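Local coordinates for probable secreted solute-binding lipoprotein (Streptomyces coelicolor, PDB 3I3V) that probably binds a solute outside the cell membrane and delivers it to a membrane transporter, at residues C[180-185]-C[207-212]; C[184-189]-C[200-205]; C[314-319]-C[329-334]; C[119-124]-C[309-314]. All coordinates share one frame; numbering follows the deposited sequence.

Contact 1. Residues C[180-185]-C[207-212]; sequences QIIQTF and LGIEYF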
loop_
_atom_site.group_PDB
_atom_site.type_symbol
_atom_site.label_atom_id
_atom_site.label_comp_id
_atom_site.label_asym_id
_atom_site.label_seq_id
_atom_site.Cartn_x
_atom_site.Cartn_y
_atom_site.Cartn_z
ATOM N N GLN C 180 -43.944 32.534 36.607
ATOM C CA GLN C 180 -42.512 32.667 36.367
ATOM C C GLN C 180 -41.838 33.350 37.563
ATOM O O GLN C 180 -40.780 32.920 38.033
ATOM C CB GLN C 180 -42.263 33.473 35.084
ATOM C CG GLN C 180 -40.910 34.167 35.057
ATOM C CD GLN C 180 -40.549 34.719 33.700
ATOM O OE1 GLN C 180 -41.400 34.849 32.811
ATOM N NE2 GLN C 180 -39.278 35.067 33.535
ATOM N N ILE C 181 -42.461 34.419 38.055
ATOM C CA ILE C 181 -41.919 35.148 39.195
ATOM C C ILE C 181 -41.923 34.223 40.416
ATOM O O ILE C 181 -40.924 34.135 41.133
ATOM C CB ILE C 181 -42.736 36.448 39.465
ATOM C CG1 ILE C 181 -42.687 37.345 38.211
ATOM C CG2 ILE C 181 -42.153 37.210 40.657
ATOM C CD1 ILE C 181 -43.591 38.565 38.238
ATOM N N ILE C 182 -43.026 33.516 40.649
ATOM C CA ILE C 182 -43.071 32.599 41.785
ATOM C C ILE C 182 -41.937 31.580 41.632
ATOM O O ILE C 182 -41.393 31.085 42.611
ATOM C CB ILE C 182 -44.441 31.850 41.872
ATOM C CG1 ILE C 182 -45.526 32.800 42.385
ATOM C CG2 ILE C 182 -44.323 30.605 42.776
ATOM C CD1 ILE C 182 -46.901 32.174 42.452
ATOM N N GLN C 183 -41.566 31.281 40.396
ATOM C CA GLN C 183 -40.501 30.314 40.156
ATOM C C GLN C 183 -39.114 30.863 40.433
ATOM O O GLN C 183 -38.116 30.217 40.123
ATOM C CB GLN C 183 -40.562 29.782 38.722
ATOM C CG GLN C 183 -41.576 28.666 38.525
ATOM C CD GLN C 183 -41.698 28.254 37.073
ATOM O OE1 GLN C 183 -42.511 28.801 36.329
ATOM N NE2 GLN C 183 -40.876 27.294 36.657
ATOM N N THR C 184 -39.043 32.057 41.005
ATOM C CA THR C 184 -37.747 32.630 41.327
ATOM C C THR C 184 -37.087 31.722 42.367
ATOM O O THR C 184 -35.863 31.616 42.425
ATOM C CB THR C 184 -37.892 34.048 41.917
ATOM O OG1 THR C 184 -38.524 34.906 40.955
ATOM C CG2 THR C 184 -36.514 34.620 42.281
ATOM N N PHE C 185 -37.918 31.054 43.168
ATOM C CA PHE C 185 -37.459 30.162 44.232
ATOM C C PHE C 185 -37.889 28.707 44.038
ATOM O O PHE C 185 -38.147 27.998 45.007
ATOM C CB PHE C 185 -37.994 30.651 45.579
ATOM C CG PHE C 185 -37.556 32.047 45.941
ATOM C CD1 PHE C 185 -36.262 32.292 46.400
ATOM C CD2 PHE C 185 -38.441 33.114 45.837
ATOM C CE1 PHE C 185 -35.861 33.584 46.751
ATOM C CE2 PHE C 185 -38.049 34.404 46.181
ATOM C CZ PHE C 185 -36.757 34.640 46.642
ATOM N N LEU C 207 -42.028 31.646 49.236
ATOM C CA LEU C 207 -41.051 32.707 49.045
ATOM C C LEU C 207 -41.368 33.496 47.772
ATOM O O LEU C 207 -41.423 34.732 47.792
ATOM C CB LEU C 207 -39.640 32.110 48.970
ATOM C CG LEU C 207 -39.106 31.608 50.321
ATOM C CD1 LEU C 207 -37.771 30.888 50.142
ATOM C CD2 LEU C 207 -38.952 32.794 51.268
ATOM N N GLY C 208 -41.590 32.770 46.676
ATOM C CA GLY C 208 -41.902 33.394 45.399
ATOM C C GLY C 208 -43.139 34.268 45.451
ATOM O O GLY C 208 -43.189 35.328 44.819
ATOM N N ILE C 209 -44.140 33.824 46.206
ATOM C CA ILE C 209 -45.378 34.580 46.348
ATOM C C ILE C 209 -45.104 35.858 47.136
ATOM O O ILE C 209 -45.763 36.871 46.916
ATOM C CB ILE C 209 -46.476 33.751 47.055
ATOM C CG1 ILE C 209 -46.913 32.587 46.157
ATOM C CG2 ILE C 209 -47.653 34.638 47.383
ATOM C CD1 ILE C 209 -48.074 31.770 46.705
ATOM N N GLU C 210 -44.129 35.808 48.047
ATOM C CA GLU C 210 -43.767 36.991 48.829
ATOM C C GLU C 210 -43.097 37.952 47.862
ATOM O O GLU C 210 -43.469 39.121 47.757
ATOM C CB GLU C 210 -42.756 36.664 49.937
ATOM C CG GLU C 210 -43.248 35.802 51.089
ATOM C CD GLU C 210 -42.161 35.587 52.150
ATOM O OE1 GLU C 210 -42.390 34.786 53.083
ATOM O OE2 GLU C 210 -41.080 36.224 52.051
ATOM N N TYR C 211 -42.098 37.439 47.154
ATOM C CA TYR C 211 -41.366 38.242 46.197
ATOM C C TYR C 211 -42.359 38.927 45.268
ATOM O O TYR C 211 -42.329 40.144 45.105
ATOM C CB TYR C 211 -40.386 37.363 45.412
ATOM C CG TYR C 211 -39.568 38.129 44.397
ATOM C CD1 TYR C 211 -39.088 39.414 44.687
ATOM C CD2 TYR C 211 -39.262 37.572 43.148
ATOM C CE1 TYR C 211 -38.325 40.124 43.758
ATOM C CE2 TYR C 211 -38.500 38.270 42.216
ATOM C CZ TYR C 211 -38.036 39.545 42.527
ATOM O OH TYR C 211 -37.296 40.241 41.603
ATOM N N PHE C 212 -43.255 38.146 44.679
ATOM C CA PHE C 212 -44.254 38.703 43.778
ATOM C C PHE C 212 -45.056 39.817 44.433
ATOM O O PHE C 212 -45.237 40.882 43.850
ATOM C CB PHE C 212 -45.230 37.625 43.315
ATOM C CG PHE C 212 -46.365 38.160 42.498
ATOM C CD1 PHE C 212 -46.198 38.428 41.145
ATOM C CD2 PHE C 212 -47.593 38.436 43.093
ATOM C CE1 PHE C 212 -47.235 38.965 40.391
ATOM C CE2 PHE C 212 -48.639 38.975 42.350
ATOM C CZ PHE C 212 -48.460 39.241 40.992
#

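Contact 2. Residues C[184-189]-C[200-205]; sequences TFLSQD and FGVRGA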
loop_
_atom_site.group_PDB
_atom_site.type_symbol
_atom_site.label_atom_id
_atom_site.label_comp_id
_atom_site.label_asym_id
_atom_site.label_seq_id
_atom_site.Cartn_x
_atom_site.Cartn_y
_atom_site.Cartn_z
ATOM N N THR C 184 -39.043 32.057 41.005
ATOM C CA THR C 184 -37.747 32.630 41.327
ATOM C C THR C 184 -37.087 31.722 42.367
ATOM O O THR C 184 -35.863 31.616 42.425
ATOM C CB THR C 184 -37.892 34.048 41.917
ATOM O OG1 THR C 184 -38.524 34.906 40.955
ATOM C CG2 THR C 184 -36.514 34.620 42.281
ATOM N N PHE C 185 -37.918 31.054 43.168
ATOM C CA PHE C 185 -37.459 30.162 44.232
ATOM C C PHE C 185 -37.889 28.707 44.038
ATOM O O PHE C 185 -38.147 27.998 45.007
ATOM C CB PHE C 185 -37.994 30.651 45.579
ATOM C CG PHE C 185 -37.556 32.047 45.941
ATOM C CD1 PHE C 185 -36.262 32.292 46.400
ATOM C CD2 PHE C 185 -38.441 33.114 45.837
ATOM C CE1 PHE C 185 -35.861 33.584 46.751
ATOM C CE2 PHE C 185 -38.049 34.404 46.181
ATOM C CZ PHE C 185 -36.757 34.640 46.642
ATOM N N LEU C 186 -37.959 28.259 42.792
ATOM C CA LEU C 186 -38.367 26.891 42.503
ATOM C C LEU C 186 -37.567 26.308 41.343
ATOM O O LEU C 186 -37.460 26.926 40.282
ATOM C CB LEU C 186 -39.862 26.851 42.158
ATOM C CG LEU C 186 -40.883 27.075 43.280
ATOM C CD1 LEU C 186 -42.252 27.356 42.703
ATOM C CD2 LEU C 186 -40.929 25.853 44.157
ATOM N N SER C 187 -36.995 25.122 41.545
ATOM C CA SER C 187 -36.236 24.478 40.485
ATOM C C SER C 187 -37.251 23.902 39.510
ATOM O O SER C 187 -38.450 23.921 39.773
ATOM C CB SER C 187 -35.372 23.354 41.042
ATOM O OG SER C 187 -36.181 22.328 41.590
ATOM N N GLN C 188 -36.773 23.378 38.392
ATOM C CA GLN C 188 -37.665 22.807 37.393
ATOM C C GLN C 188 -38.590 21.742 37.996
ATOM O O GLN C 188 -39.804 21.768 37.791
ATOM C CB GLN C 188 -36.845 22.193 36.256
ATOM C CG GLN C 188 -37.387 22.515 34.875
ATOM C CD GLN C 188 -37.045 23.925 34.434
ATOM O OE1 GLN C 188 -37.036 24.857 35.240
ATOM N NE2 GLN C 188 -36.768 24.090 33.145
ATOM N N ASP C 189 -38.007 20.809 38.740
ATOM C CA ASP C 189 -38.764 19.730 39.367
ATOM C C ASP C 189 -39.787 20.224 40.382
ATOM O O ASP C 189 -40.905 19.699 40.445
ATOM C CB ASP C 189 -37.806 18.745 40.038
ATOM C CG ASP C 189 -37.205 17.758 39.053
ATOM O OD1 ASP C 189 -36.756 18.187 37.968
ATOM O OD2 ASP C 189 -37.180 16.548 39.367
ATOM N N PHE C 200 -49.101 25.233 46.759
ATOM C CA PHE C 200 -48.339 26.470 46.863
ATOM C C PHE C 200 -47.816 26.717 48.278
ATOM O O PHE C 200 -47.424 27.833 48.623
ATOM C CB PHE C 200 -49.211 27.636 46.387
ATOM C CG PHE C 200 -49.508 27.591 44.918
ATOM C CD1 PHE C 200 -48.644 28.186 43.998
ATOM C CD2 PHE C 200 -50.608 26.885 44.442
ATOM C CE1 PHE C 200 -48.868 28.074 42.632
ATOM C CE2 PHE C 200 -50.841 26.766 43.083
ATOM C CZ PHE C 200 -49.966 27.362 42.173
ATOM N N GLY C 201 -47.794 25.661 49.084
ATOM C CA GLY C 201 -47.321 25.776 50.449
ATOM C C GLY C 201 -45.843 25.465 50.595
ATOM O O GLY C 201 -45.232 25.865 51.585
ATOM N N VAL C 202 -45.270 24.743 49.633
ATOM C CA VAL C 202 -43.850 24.413 49.679
ATOM C C VAL C 202 -43.089 25.726 49.807
ATOM O O VAL C 202 -43.429 26.713 49.156
ATOM C CB VAL C 202 -43.404 23.657 48.408
ATOM C CG1 VAL C 202 -44.119 22.314 48.338
ATOM C CG2 VAL C 202 -43.714 24.475 47.168
ATOM N N ARG C 203 -42.066 25.730 50.656
ATOM C CA ARG C 203 -41.274 26.926 50.923
ATOM C C ARG C 203 -40.903 27.766 49.704
ATOM O O ARG C 203 -40.905 28.991 49.776
ATOM C CB ARG C 203 -40.015 26.548 51.712
ATOM C CG ARG C 203 -40.280 26.209 53.192
ATOM C CD ARG C 203 -41.374 25.138 53.364
ATOM N NE ARG C 203 -41.118 23.961 52.536
ATOM C CZ ARG C 203 -41.939 22.920 52.416
ATOM N NH1 ARG C 203 -43.093 22.893 53.076
ATOM N NH2 ARG C 203 -41.606 21.907 51.626
ATOM N N GLY C 204 -40.595 27.109 48.592
ATOM C CA GLY C 204 -40.229 27.825 47.383
ATOM C C GLY C 204 -41.359 28.674 46.829
ATOM O O GLY C 204 -41.141 29.821 46.431
ATOM N N ALA C 205 -42.565 28.117 46.789
ATOM C CA ALA C 205 -43.726 28.847 46.291
ATOM C C ALA C 205 -44.117 29.961 47.257
ATOM O O ALA C 205 -44.616 31.005 46.850
ATOM C CB ALA C 205 -44.900 27.898 46.099
#

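Contact 3. Residues C[314-319]-C[329-334]; sequences DVVARF and LRTDAV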
loop_
_atom_site.group_PDB
_atom_site.type_symbol
_atom_site.label_atom_id
_atom_site.label_comp_id
_atom_site.label_asym_id
_atom_site.label_seq_id
_atom_site.Cartn_x
_atom_site.Cartn_y
_atom_site.Cartn_z
ATOM N N ASP C 314 -30.522 22.896 6.964
ATOM C CA ASP C 314 -30.996 23.964 6.080
ATOM C C ASP C 314 -32.498 24.198 6.201
ATOM O O ASP C 314 -32.975 25.327 6.038
ATOM C CB ASP C 314 -30.660 23.658 4.618
ATOM C CG ASP C 314 -31.284 22.373 4.133
ATOM O OD1 ASP C 314 -31.752 22.339 2.971
ATOM O OD2 ASP C 314 -31.292 21.396 4.908
ATOM N N VAL C 315 -33.240 23.126 6.476
ATOM C CA VAL C 315 -34.687 23.223 6.611
ATOM C C VAL C 315 -35.013 23.875 7.949
ATOM O O VAL C 315 -35.915 24.698 8.052
ATOM C CB VAL C 315 -35.345 21.830 6.549
ATOM C CG1 VAL C 315 -36.841 21.968 6.677
ATOM C CG2 VAL C 315 -34.989 21.140 5.236
ATOM N N VAL C 316 -34.263 23.491 8.973
ATOM C CA VAL C 316 -34.446 24.041 10.301
ATOM C C VAL C 316 -34.181 25.546 10.277
ATOM O O VAL C 316 -34.970 26.328 10.801
ATOM C CB VAL C 316 -33.491 23.367 11.289
ATOM C CG1 VAL C 316 -33.558 24.052 12.627
ATOM C CG2 VAL C 316 -33.848 21.892 11.411
ATOM N N ALA C 317 -33.074 25.937 9.648
ATOM C CA ALA C 317 -32.675 27.339 9.540
ATOM C C ALA C 317 -33.727 28.211 8.844
ATOM O O ALA C 317 -33.835 29.396 9.131
ATOM C CB ALA C 317 -31.333 27.440 8.806
ATOM N N ARG C 318 -34.493 27.640 7.923
ATOM C CA ARG C 318 -35.536 28.415 7.254
ATOM C C ARG C 318 -36.636 28.761 8.256
ATOM O O ARG C 318 -37.142 29.887 8.272
ATOM C CB ARG C 318 -36.143 27.642 6.074
ATOM C CG ARG C 318 -35.259 27.578 4.834
ATOM C CD ARG C 318 -36.042 27.093 3.613
ATOM N NE ARG C 318 -35.632 27.773 2.383
ATOM C CZ ARG C 318 -34.498 27.542 1.720
ATOM N NH1 ARG C 318 -33.631 26.629 2.155
ATOM N NH2 ARG C 318 -34.226 28.235 0.618
ATOM N N PHE C 319 -37.017 27.792 9.088
ATOM C CA PHE C 319 -38.045 28.046 10.086
ATOM C C PHE C 319 -37.592 29.181 10.984
ATOM O O PHE C 319 -38.370 30.073 11.308
ATOM C CB PHE C 319 -38.331 26.787 10.913
ATOM C CG PHE C 319 -39.307 25.861 10.256
ATOM C CD1 PHE C 319 -40.666 26.176 10.229
ATOM C CD2 PHE C 319 -38.866 24.716 9.592
ATOM C CE1 PHE C 319 -41.568 25.371 9.550
ATOM C CE2 PHE C 319 -39.760 23.902 8.908
ATOM C CZ PHE C 319 -41.114 24.227 8.882
ATOM N N LEU C 329 -34.520 21.961 18.250
ATOM C CA LEU C 329 -33.310 21.302 17.757
ATOM C C LEU C 329 -32.133 22.274 17.720
ATOM O O LEU C 329 -32.320 23.493 17.700
ATOM C CB LEU C 329 -33.543 20.750 16.346
ATOM C CG LEU C 329 -34.837 19.969 16.100
ATOM C CD1 LEU C 329 -34.912 19.548 14.638
ATOM C CD2 LEU C 329 -34.885 18.757 17.008
ATOM N N ARG C 330 -30.918 21.731 17.698
ATOM C CA ARG C 330 -29.710 22.554 17.642
ATOM C C ARG C 330 -29.597 23.230 16.282
ATOM O O ARG C 330 -29.774 22.578 15.250
ATOM C CB ARG C 330 -28.461 21.698 17.834
ATOM C CG ARG C 330 -28.627 20.529 18.770
ATOM C CD ARG C 330 -27.769 20.675 20.002
ATOM N NE ARG C 330 -27.182 19.393 20.363
ATOM C CZ ARG C 330 -26.597 19.134 21.523
ATOM N NH1 ARG C 330 -26.514 20.076 22.456
ATOM N NH2 ARG C 330 -26.095 17.928 21.749
ATOM N N THR C 331 -29.304 24.532 16.295
ATOM C CA THR C 331 -29.123 25.332 15.081
ATOM C C THR C 331 -28.048 26.374 15.365
ATOM O O THR C 331 -27.660 26.591 16.519
ATOM C CB THR C 331 -30.357 26.168 14.683
ATOM O OG1 THR C 331 -31.539 25.615 15.252
ATOM C CG2 THR C 331 -30.495 26.206 13.179
ATOM N N ASP C 332 -27.590 27.026 14.302
ATOM C CA ASP C 332 -26.597 28.084 14.401
ATOM C C ASP C 332 -27.301 29.317 13.846
ATOM O O ASP C 332 -26.812 30.441 13.967
ATOM C CB ASP C 332 -25.356 27.746 13.563
ATOM C CG ASP C 332 -24.451 26.717 14.235
ATOM O OD1 ASP C 332 -23.649 26.071 13.520
ATOM O OD2 ASP C 332 -24.524 26.561 15.476
ATOM N N ALA C 333 -28.471 29.078 13.253
ATOM C CA ALA C 333 -29.293 30.129 12.669
ATOM C C ALA C 333 -29.888 31.011 13.759
ATOM O O ALA C 333 -30.095 30.568 14.892
ATOM C CB ALA C 333 -30.413 29.516 11.835
ATOM N N VAL C 334 -30.171 32.255 13.396
ATOM C CA VAL C 334 -30.739 33.218 14.314
ATOM C C VAL C 334 -31.808 34.014 13.590
ATOM O O VAL C 334 -31.622 34.405 12.441
ATOM C CB VAL C 334 -29.664 34.186 14.828
ATOM C CG1 VAL C 334 -30.311 35.263 15.700
ATOM C CG2 VAL C 334 -28.598 33.416 15.610
#

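Contact 4. Residues C[119-124]-C[309-314]; sequences FPYFAT and FMYRPD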
loop_
_atom_site.group_PDB
_atom_site.type_symbol
_atom_site.label_atom_id
_atom_site.label_comp_id
_atom_site.label_asym_id
_atom_site.label_seq_id
_atom_site.Cartn_x
_atom_site.Cartn_y
_atom_site.Cartn_z
ATOM N N PHE C 119 -41.100 13.464 17.873
ATOM C CA PHE C 119 -39.858 14.110 17.470
ATOM C C PHE C 119 -40.066 15.587 17.788
ATOM O O PHE C 119 -40.980 16.217 17.258
ATOM C CB PHE C 119 -39.611 13.949 15.961
ATOM C CG PHE C 119 -39.112 12.590 15.545
ATOM C CD1 PHE C 119 -39.996 11.557 15.283
ATOM C CD2 PHE C 119 -37.751 12.363 15.363
ATOM C CE1 PHE C 119 -39.537 10.319 14.840
ATOM C CE2 PHE C 119 -37.286 11.125 14.920
ATOM C CZ PHE C 119 -38.179 10.105 14.659
ATOM N N PRO C 120 -39.236 16.154 18.671
ATOM C CA PRO C 120 -39.413 17.570 18.994
ATOM C C PRO C 120 -39.115 18.425 17.762
ATOM O O PRO C 120 -38.367 18.014 16.874
ATOM C CB PRO C 120 -38.399 17.799 20.115
ATOM C CG PRO C 120 -38.265 16.439 20.742
ATOM C CD PRO C 120 -38.195 15.559 19.518
ATOM N N TYR C 121 -39.716 19.607 17.697
ATOM C CA TYR C 121 -39.474 20.485 16.561
ATOM C C TYR C 121 -39.650 21.946 16.929
ATOM O O TYR C 121 -38.691 22.705 16.867
ATOM C CB TYR C 121 -40.389 20.100 15.395
ATOM C CG TYR C 121 -39.808 20.455 14.044
ATOM C CD1 TYR C 121 -38.524 20.049 13.692
ATOM C CD2 TYR C 121 -40.542 21.190 13.120
ATOM C CE1 TYR C 121 -37.985 20.364 12.456
ATOM C CE2 TYR C 121 -40.012 21.512 11.878
ATOM C CZ TYR C 121 -38.730 21.095 11.552
ATOM O OH TYR C 121 -38.189 21.420 10.329
ATOM N N PHE C 122 -40.857 22.347 17.319
ATOM C CA PHE C 122 -41.099 23.741 17.691
ATOM C C PHE C 122 -40.886 24.025 19.174
ATOM O O PHE C 122 -41.125 23.171 20.036
ATOM C CB PHE C 122 -42.513 24.163 17.276
ATOM C CG PHE C 122 -42.636 24.519 15.821
ATOM C CD1 PHE C 122 -41.618 24.210 14.928
ATOM C CD2 PHE C 122 -43.773 25.163 15.340
ATOM C CE1 PHE C 122 -41.725 24.532 13.585
ATOM C CE2 PHE C 122 -43.889 25.489 13.992
ATOM C CZ PHE C 122 -42.854 25.170 13.111
ATOM N N ALA C 123 -40.436 25.238 19.468
ATOM C CA ALA C 123 -40.186 25.636 20.846
ATOM C C ALA C 123 -40.584 27.086 21.063
ATOM O O ALA C 123 -41.037 27.762 20.138
ATOM C CB ALA C 123 -38.712 25.451 21.187
ATOM N N THR C 124 -40.424 27.559 22.294
ATOM C CA THR C 124 -40.743 28.940 22.598
ATOM C C THR C 124 -39.725 29.533 23.542
ATOM O O THR C 124 -39.293 28.881 24.498
ATOM C CB THR C 124 -42.111 29.102 23.277
ATOM O OG1 THR C 124 -43.132 28.502 22.474
ATOM C CG2 THR C 124 -42.416 30.582 23.468
ATOM N N PHE C 309 -35.567 14.961 6.403
ATOM C CA PHE C 309 -35.671 16.239 5.696
ATOM C C PHE C 309 -35.942 17.368 6.700
ATOM O O PHE C 309 -35.119 18.267 6.873
ATOM C CB PHE C 309 -36.802 16.160 4.660
ATOM C CG PHE C 309 -37.061 17.448 3.927
ATOM C CD1 PHE C 309 -36.200 17.892 2.933
ATOM C CD2 PHE C 309 -38.178 18.222 4.231
ATOM C CE1 PHE C 309 -36.450 19.082 2.259
ATOM C CE2 PHE C 309 -38.434 19.420 3.560
ATOM C CZ PHE C 309 -37.572 19.847 2.577
HETATM N N MSE C 310 -37.090 17.306 7.369
HETATM C CA MSE C 310 -37.478 18.308 8.360
HETATM C C MSE C 310 -36.386 18.579 9.404
HETATM O O MSE C 310 -36.262 19.698 9.899
HETATM C CB MSE C 310 -38.765 17.865 9.058
HETATM C CG MSE C 310 -39.975 17.813 8.149
HETATM SE SE MSE C 310 -40.455 19.566 7.503
HETATM C CE MSE C 310 -41.583 19.013 6.079
ATOM N N TYR C 311 -35.606 17.550 9.739
ATOM C CA TYR C 311 -34.516 17.669 10.709
ATOM C C TYR C 311 -33.198 18.135 10.078
ATOM O O TYR C 311 -32.208 18.342 10.779
ATOM C CB TYR C 311 -34.273 16.333 11.426
ATOM C CG TYR C 311 -34.966 16.208 12.769
ATOM C CD1 TYR C 311 -34.307 15.655 13.863
ATOM C CD2 TYR C 311 -36.273 16.659 12.948
ATOM C CE1 TYR C 311 -34.922 15.559 15.100
ATOM C CE2 TYR C 311 -36.901 16.563 14.187
ATOM C CZ TYR C 311 -36.220 16.015 15.258
ATOM O OH TYR C 311 -36.829 15.926 16.493
ATOM N N ARG C 312 -33.178 18.310 8.761
ATOM C CA ARG C 312 -31.954 18.756 8.094
ATOM C C ARG C 312 -31.677 20.219 8.453
ATOM O O ARG C 312 -32.581 21.056 8.415
ATOM C CB ARG C 312 -32.089 18.599 6.571
ATOM C CG ARG C 312 -30.777 18.257 5.864
ATOM C CD ARG C 312 -31.041 17.735 4.460
ATOM N NE ARG C 312 -31.537 18.792 3.594
ATOM C CZ ARG C 312 -32.309 18.587 2.538
ATOM N NH1 ARG C 312 -32.682 17.345 2.224
ATOM N NH2 ARG C 312 -32.700 19.617 1.793
ATOM N N PRO C 313 -30.421 20.547 8.789
ATOM C CA PRO C 313 -30.046 21.912 9.155
ATOM C C PRO C 313 -30.567 23.049 8.282
ATOM O O PRO C 313 -31.012 24.069 8.806
ATOM C CB PRO C 313 -28.528 21.844 9.186
ATOM C CG PRO C 313 -28.296 20.465 9.724
ATOM C CD PRO C 313 -29.253 19.654 8.874
ATOM N N ASP C 314 -30.522 22.896 6.964
ATOM C CA ASP C 314 -30.996 23.964 6.080
ATOM C C ASP C 314 -32.498 24.198 6.201
ATOM O O ASP C 314 -32.975 25.327 6.038
ATOM C CB ASP C 314 -30.660 23.658 4.618
ATOM C CG ASP C 314 -31.284 22.373 4.133
ATOM O OD1 ASP C 314 -31.752 22.339 2.971
ATOM O OD2 ASP C 314 -31.292 21.396 4.908
#

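Contact 1. Residues C[180-185]-C[207-212]
The F185 ring is sandwiched. T184 CG2 sits over the centre of one face. L207 CB reaches the opposite face off-centre, a CH-pi contact of 3.9 Å from L207 CB to the F185 ring centroid. G208 CA and Y211 CB lie at the ring edge. The F212 ring meets I181 edge-on, with I181 CD1 3.9 Å from F212 CD1. Y211 has CG anti to the backbone N (chi1 -179°), and its side chain crosses those of T184 and I181 at about a right angle. T184 OG1 lies at the Y211 ring edge, 3.5 Å from Y211 CD2, and I181 CG2 is 3.8 Å from the same Y211 CD2. The contact packs the C-terminal end of helix 172-182 against helix 203-217 in the helical part of one lobe of the periplasmic-binding-protein fold. G208 lets the backbones close in: its CA is 3.7 Å from I182 O, and a side chain there would strike that carbonyl. Beyond it, I182 and I209 lie side by side, I182 CD1 3.7 Å from I209 CG1, and L390 and V386 of helix 383-392 pack on this pair. T184 OG1 donates to I181 O in the carbonyl plane, on a lone pair, and T184 N shares that acceptor. An alanine at T184 would probably loosen this helix end, since both the OG1 bond and the methyl over the F185 ring are lost.

Contact 2. Residues C[184-189]-C[200-205]
L186 and G204 carry most of this contact, with F185 third. L186 has CG anti to its own carbonyl carbon (chi1 -72°), and its branched end lies against the first turn of helix 203-217. L186 CD2 is 3.8 Å from G204 CA and equally near A205 N. The other methyl, CD1, faces A205, 4.3 Å from A205 CB. V202 adds a looser touch, with its CG2 4.3 Å from L186 CD2. G204 is where the two segments come closest: F185 O is 3.2 Å from G204 CA. A CB at this position would run into both F185 O and the L186 methyl, so the missing side chain is what admits the carbonyl and the leucine together. F185 adds its CB, 3.4 Å from G204 O; its ring is directed to L207 and Y211 instead. The arrangement joins the starts of two consecutive helices, 188-197 and 203-217, in the helical part of a lobe of the solute-binding fold. S187 is the N-cap of helix 188-197, and V202 holds the N-cap position of helix 203-217. V194 of helix 188-197 packs on both L186 and V202, so it closes the apolar cluster from the helix between them. An alanine at L186 would probably leave the start of helix 203-217 poorly packed, because both methyls that touch G204, A205 and V202 are removed.

Contact 3. Residues C[314-319]-C[329-334]
The tight part of this contact centres on V316 and A317 of the helix. V316 has CG1 anti to the backbone N (chi1 173°), and that branch comes obliquely at T331. V316 CG1 is 3.7 Å from T331 OG1 and 3.8 Å from T331 CG2, so it touches both branches of the threonine. Next to it, A317 CB meets A333 CB tip to tip at 3.8 Å, where the two backbones are nearest. The second branch of V316 points to L329, with CG2 4.1 Å from L329 CD1, a looser fit. V316 and L329 are buried, while A317, T331 and A333 are partly exposed. Y311 packs on the leucine, and M327 packs on the valine. T331 OG1 also makes a weak hydrogen bond to L329 O at 3.3 Å, within its own segment. The outer side is different. R318, D332 and R330 stand at the surface. R318 points away from the loop and pairs with E322 one turn on, and R330 turns away too, its NE bonded to G99 O. The segment 329-334 has no regular structure. It is the loop after strand 326-327, and it packs back on helix 313-323 in one lobe of the periplasmic-binding-protein fold, beside residues 119-124.

Contact 4. Residues C[119-124]-C[309-314]
Two hydrogen bonds link the segments, each from a tyrosine hydroxyl to a backbone carbonyl. Y311 OH donates to P120 O at 2.6 Å, in the carbonyl plane on a lone pair (C=O...O angle 137°). Y121 OH donates to M310 O, also 2.6 Å and on a lone pair. The two tyrosines slide past each other in opposite directions, so each hydroxyl reaches the other segment's backbone. Both are buried, and these bonds satisfy the two carbonyls. P120 CD also comes within 3.3 Å of Y311 OH. Among the rings, the edge of F119 is turned to the face of Y311 in a T-shaped pair, with ring centroids 5.8 Å apart and planes at 89°. Y121 CD1 lies 3.9 Å from Y311 CE2. Apolar packing is lighter: F119 CD2 is 4.0 Å from Y311 CZ, and the selenomethionine M310 has its CB 4.1 Å from Y121 CZ. A salt bridge lies within 309-314. R312 grips D314 side-on, with NE 2.9 Å from D314 OD2 and NH2 reaching D314 OD1, both through syn lone pairs. R312 NH2 also pairs with E36 of its own chain; R32 of a second subunit packs on R312, and E36 of that subunit on D314. The contact ties the approach to strand 122-131 to the break between helices 300-310 and 313-323, probably near where the chain passes between the lobes of the periplasmic-binding-protein fold.

Overall arrangement
The four contacts form two pairs on opposite sides of the chain's centre. Contacts 1 and 2 have centres 8 Å apart, share T184 and F185, and both use helix 203-217; I182 CG2 touches A205 CA at 4.0 Å. Contacts 3 and 4 are also 8 Å apart between centres and share D314 and helix 313-323. There L329 CD2 is 3.5 Å from Y311 OH, so the loop of contact 3 packs on the tyrosine bonded in contact 4. Between the pairs the centres are about 32 to 34 Å apart. Contacts 1 and 2 lie within the chain loop that contact 4 closes. This spread fits a two-lobed binding protein.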